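Sialidase B (Streptococcus pneumoniae serotype 4, PDB 4XJW) cleaves terminal sialic acids from alpha-2,3-, alpha-2,6- and alpha-2,8-linked oligosaccharides, glycoproteins and glycolipids as a family 33 glycosidase. Local coordinates at residues G29-D41 and A103-K115. The protein carries 1 engineered substitution. Sequence-based numbering, arbitrary orientation.
Sequences GESQTVVMKFKAD and AVENTLVFVSDSK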
# COMPACT_ATOMS: atom_id res chain seq x y z
N GLY A 29 -29.62 16.07 -24.14
CA GLY A 29 -28.94 14.87 -24.60
C GLY A 29 -28.73 13.94 -23.43
O GLY A 29 -29.07 14.27 -22.28
N GLU A 30 -28.16 12.78 -23.71
CA GLU A 30 -28.10 11.71 -22.72
C GLU A 30 -26.75 11.56 -22.03
O GLU A 30 -26.59 10.71 -21.14
CB GLU A 30 -28.51 10.39 -23.36
CG GLU A 30 -29.97 10.33 -23.78
CD GLU A 30 -30.28 9.10 -24.60
OE1 GLU A 30 -29.37 8.65 -25.32
OE2 GLU A 30 -31.41 8.59 -24.51
N SER A 31 -25.78 12.38 -22.43
CA SER A 31 -24.46 12.33 -21.83
C SER A 31 -24.11 13.63 -21.12
O SER A 31 -24.32 14.72 -21.67
CB SER A 31 -23.41 11.98 -22.88
OG SER A 31 -23.62 10.68 -23.39
N GLN A 32 -23.56 13.52 -19.92
CA GLN A 32 -23.21 14.70 -19.13
C GLN A 32 -21.90 14.49 -18.39
O GLN A 32 -21.53 13.36 -18.07
CB GLN A 32 -24.31 15.06 -18.13
CG GLN A 32 -25.42 15.96 -18.67
CD GLN A 32 -26.43 15.22 -19.54
OE1 GLN A 32 -26.69 14.03 -19.35
NE2 GLN A 32 -27.01 15.93 -20.51
N THR A 33 -21.21 15.59 -18.12
CA THR A 33 -20.03 15.56 -17.26
C THR A 33 -20.21 16.63 -16.22
O THR A 33 -20.58 17.76 -16.54
CB THR A 33 -18.76 15.82 -18.08
OG1 THR A 33 -18.58 14.74 -19.00
CG2 THR A 33 -17.54 15.91 -17.18
N VAL A 34 -19.96 16.27 -14.96
CA VAL A 34 -19.98 17.23 -13.86
C VAL A 34 -18.55 17.43 -13.37
O VAL A 34 -17.85 16.45 -13.09
CB VAL A 34 -20.87 16.74 -12.70
CG1 VAL A 34 -20.85 17.76 -11.57
CG2 VAL A 34 -22.29 16.50 -13.17
N VAL A 35 -18.10 18.68 -13.29
CA VAL A 35 -16.81 18.98 -12.69
C VAL A 35 -17.04 19.83 -11.46
O VAL A 35 -17.70 20.87 -11.52
CB VAL A 35 -15.87 19.71 -13.67
CG1 VAL A 35 -14.58 20.07 -12.98
CG2 VAL A 35 -15.58 18.84 -14.87
N MET A 36 -16.51 19.37 -10.33
CA MET A 36 -16.77 20.02 -9.05
C MET A 36 -15.49 20.17 -8.26
O MET A 36 -14.83 19.17 -7.96
CB MET A 36 -17.76 19.20 -8.22
CG MET A 36 -19.16 19.76 -8.16
SD MET A 36 -20.12 18.95 -6.87
CE MET A 36 -19.01 19.17 -5.49
N LYS A 37 -15.12 21.40 -7.93
CA LYS A 37 -14.04 21.64 -6.99
C LYS A 37 -14.65 21.99 -5.64
O LYS A 37 -15.41 22.97 -5.53
CB LYS A 37 -13.11 22.75 -7.49
CG LYS A 37 -12.17 22.24 -8.58
CD LYS A 37 -11.45 23.37 -9.30
CE LYS A 37 -10.39 22.80 -10.24
NZ LYS A 37 -9.33 22.03 -9.50
N PHE A 38 -14.37 21.18 -4.62
CA PHE A 38 -15.06 21.35 -3.35
C PHE A 38 -14.18 21.03 -2.14
O PHE A 38 -13.21 20.26 -2.23
CB PHE A 38 -16.33 20.49 -3.30
CG PHE A 38 -16.08 19.02 -3.10
CD1 PHE A 38 -15.81 18.20 -4.19
CD2 PHE A 38 -16.11 18.46 -1.83
CE1 PHE A 38 -15.58 16.84 -4.00
CE2 PHE A 38 -15.87 17.11 -1.65
CZ PHE A 38 -15.60 16.31 -2.74
N LYS A 39 -14.55 21.61 -1.01
CA LYS A 39 -13.87 21.38 0.24
C LYS A 39 -14.87 20.84 1.24
O LYS A 39 -16.03 21.25 1.25
CB LYS A 39 -13.28 22.67 0.79
CG LYS A 39 -12.32 23.38 -0.15
CD LYS A 39 -11.90 24.72 0.41
CE LYS A 39 -10.83 25.35 -0.46
NZ LYS A 39 -10.48 26.72 0.01
N ALA A 40 -14.41 19.92 2.08
CA ALA A 40 -15.24 19.40 3.16
C ALA A 40 -14.33 18.89 4.26
O ALA A 40 -13.92 17.72 4.25
CB ALA A 40 -16.15 18.27 2.66
N ASP A 41 -14.00 19.76 5.21
CA ASP A 41 -13.11 19.38 6.29
C ASP A 41 -13.86 19.05 7.57
O ASP A 41 -13.26 18.57 8.54
CB ASP A 41 -12.04 20.46 6.52
CG ASP A 41 -12.64 21.81 6.90
OD1 ASP A 41 -13.83 22.04 6.61
OD2 ASP A 41 -11.90 22.63 7.47
N ALA A 103 -8.28 23.37 4.53
CA ALA A 103 -9.14 22.47 3.77
C ALA A 103 -8.61 22.27 2.35
O ALA A 103 -8.21 23.23 1.68
CB ALA A 103 -10.57 22.99 3.74
N VAL A 104 -8.60 21.01 1.91
CA VAL A 104 -8.14 20.66 0.57
C VAL A 104 -9.22 20.87 -0.47
O VAL A 104 -10.38 20.52 -0.25
CB VAL A 104 -7.68 19.18 0.52
CG1 VAL A 104 -7.49 18.69 -0.93
CG2 VAL A 104 -6.40 19.00 1.33
N GLU A 105 -8.85 21.46 -1.60
CA GLU A 105 -9.77 21.56 -2.72
C GLU A 105 -9.71 20.27 -3.52
O GLU A 105 -8.78 20.05 -4.28
CB GLU A 105 -9.42 22.75 -3.62
CG GLU A 105 -10.31 22.80 -4.86
CD GLU A 105 -10.25 24.13 -5.58
OE1 GLU A 105 -9.67 24.18 -6.68
OE2 GLU A 105 -10.79 25.12 -5.04
N ASN A 106 -10.71 19.42 -3.32
CA ASN A 106 -10.83 18.20 -4.11
C ASN A 106 -11.39 18.51 -5.48
O ASN A 106 -12.27 19.37 -5.62
CB ASN A 106 -11.77 17.20 -3.45
CG ASN A 106 -11.28 16.75 -2.09
OD1 ASN A 106 -10.41 15.88 -1.98
ND2 ASN A 106 -11.82 17.36 -1.04
N THR A 107 -10.89 17.81 -6.49
CA THR A 107 -11.36 18.00 -7.85
C THR A 107 -12.09 16.75 -8.28
O THR A 107 -11.48 15.69 -8.47
CB THR A 107 -10.21 18.30 -8.83
OG1 THR A 107 -9.47 19.45 -8.38
CG2 THR A 107 -10.75 18.60 -10.24
N LEU A 108 -13.41 16.86 -8.43
CA LEU A 108 -14.24 15.72 -8.77
C LEU A 108 -14.70 15.85 -10.22
O LEU A 108 -15.13 16.91 -10.64
CB LEU A 108 -15.41 15.63 -7.80
CG LEU A 108 -16.43 14.52 -8.01
CD1 LEU A 108 -17.04 14.07 -6.68
CD2 LEU A 108 -17.55 14.95 -8.97
N VAL A 109 -14.59 14.78 -10.99
CA VAL A 109 -15.11 14.75 -12.36
C VAL A 109 -15.97 13.50 -12.53
O VAL A 109 -15.47 12.38 -12.39
CB VAL A 109 -13.99 14.71 -13.40
CG1 VAL A 109 -14.58 14.69 -14.82
CG2 VAL A 109 -13.06 15.90 -13.23
N PHE A 110 -17.24 13.68 -12.86
CA PHE A 110 -18.12 12.54 -13.05
C PHE A 110 -18.61 12.52 -14.49
O PHE A 110 -19.15 13.52 -14.97
CB PHE A 110 -19.31 12.58 -12.11
CG PHE A 110 -20.28 11.45 -12.32
CD1 PHE A 110 -19.93 10.16 -11.97
CD2 PHE A 110 -21.53 11.68 -12.88
CE1 PHE A 110 -20.80 9.10 -12.17
CE2 PHE A 110 -22.42 10.63 -13.08
CZ PHE A 110 -22.05 9.34 -12.72
N VAL A 111 -18.37 11.41 -15.17
CA VAL A 111 -18.75 11.28 -16.58
C VAL A 111 -19.89 10.26 -16.75
O VAL A 111 -19.78 9.10 -16.34
CB VAL A 111 -17.54 10.89 -17.44
CG1 VAL A 111 -17.95 10.80 -18.90
CG2 VAL A 111 -16.42 11.92 -17.27
N SER A 112 -21.00 10.72 -17.33
CA SER A 112 -22.16 9.87 -17.61
C SER A 112 -22.27 9.70 -19.13
O SER A 112 -22.69 10.62 -19.83
CB SER A 112 -23.42 10.53 -17.02
OG SER A 112 -24.57 9.73 -17.20
N ASP A 113 -21.87 8.53 -19.61
CA ASP A 113 -21.63 8.31 -21.04
C ASP A 113 -22.67 7.38 -21.64
O ASP A 113 -22.61 6.16 -21.47
CB ASP A 113 -20.22 7.72 -21.21
CG ASP A 113 -19.79 7.64 -22.67
OD1 ASP A 113 -20.63 7.84 -23.56
OD2 ASP A 113 -18.59 7.37 -22.90
N SER A 114 -23.62 7.96 -22.38
CA SER A 114 -24.71 7.18 -22.96
C SER A 114 -24.27 6.21 -24.06
O SER A 114 -24.80 5.10 -24.16
CB SER A 114 -25.84 8.09 -23.45
OG SER A 114 -25.41 9.03 -24.41
N LYS A 115 -23.30 6.61 -24.88
CA LYS A 115 -22.87 5.74 -25.97
C LYS A 115 -22.13 4.49 -25.48
O LYS A 115 -22.30 3.41 -26.05
CB LYS A 115 -22.05 6.51 -27.00
CG LYS A 115 -22.88 7.46 -27.85
CD LYS A 115 -22.74 7.16 -29.33
CE LYS A 115 -22.89 8.42 -30.18
NZ LYS A 115 -22.78 8.16 -31.65
O HOH W 1 -26.22 11.37 -18.57
O HOH W 2 -21.50 9.82 -25.13
O HOH W 3 -8.64 25.94 2.24
O HOH W 4 -11.63 19.28 1.83
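Lys37 and Thr107 stand side by side as a non-hydrogen-bonded pair of two antiparallel strands, and Lys37 NZ donates to Thr107 OG1 at 2.8 Å. The lysine chain runs extended until chi4 (-62°) bends the ammonium toward the threonine; Glu105 crosses it, with Glu105 OE1 3.3 Å from Lys37 CD and 3.6 Å from Lys37 NZ, the latter a long salt bridge. On the other face of the sheet, Asn106 CB lies over the Phe38 ring, 4.1 Å from its centroid, while Leu108 CB meets the ring edge in plane at 4.0 Å from Phe38 CE1. Eight backbone hydrogen bonds join residues 32-38 to 106-112. Where the strands end, Ser31 OG and Ser114 OG share a hydrogen bond of 2.6 Å; a water joins Glu30 O and Gln32 OE1 to Ser112 OG. Further out, Ser188 OG bonds Glu105 OE1, and Asn124 and Trp96 hold the Asn106 amide. Strands 166-173 and 118-123 extend this antiparallel sheet of the concanavalin-like N-terminal domain; Ile66 of the second sheet packs on Val34 and Leu108, and Met68 on Phe38. The buried Lys37 ammonium is thus held by Thr107 and the carbonyl of Pro186, its charge probably balanced in part by Glu105.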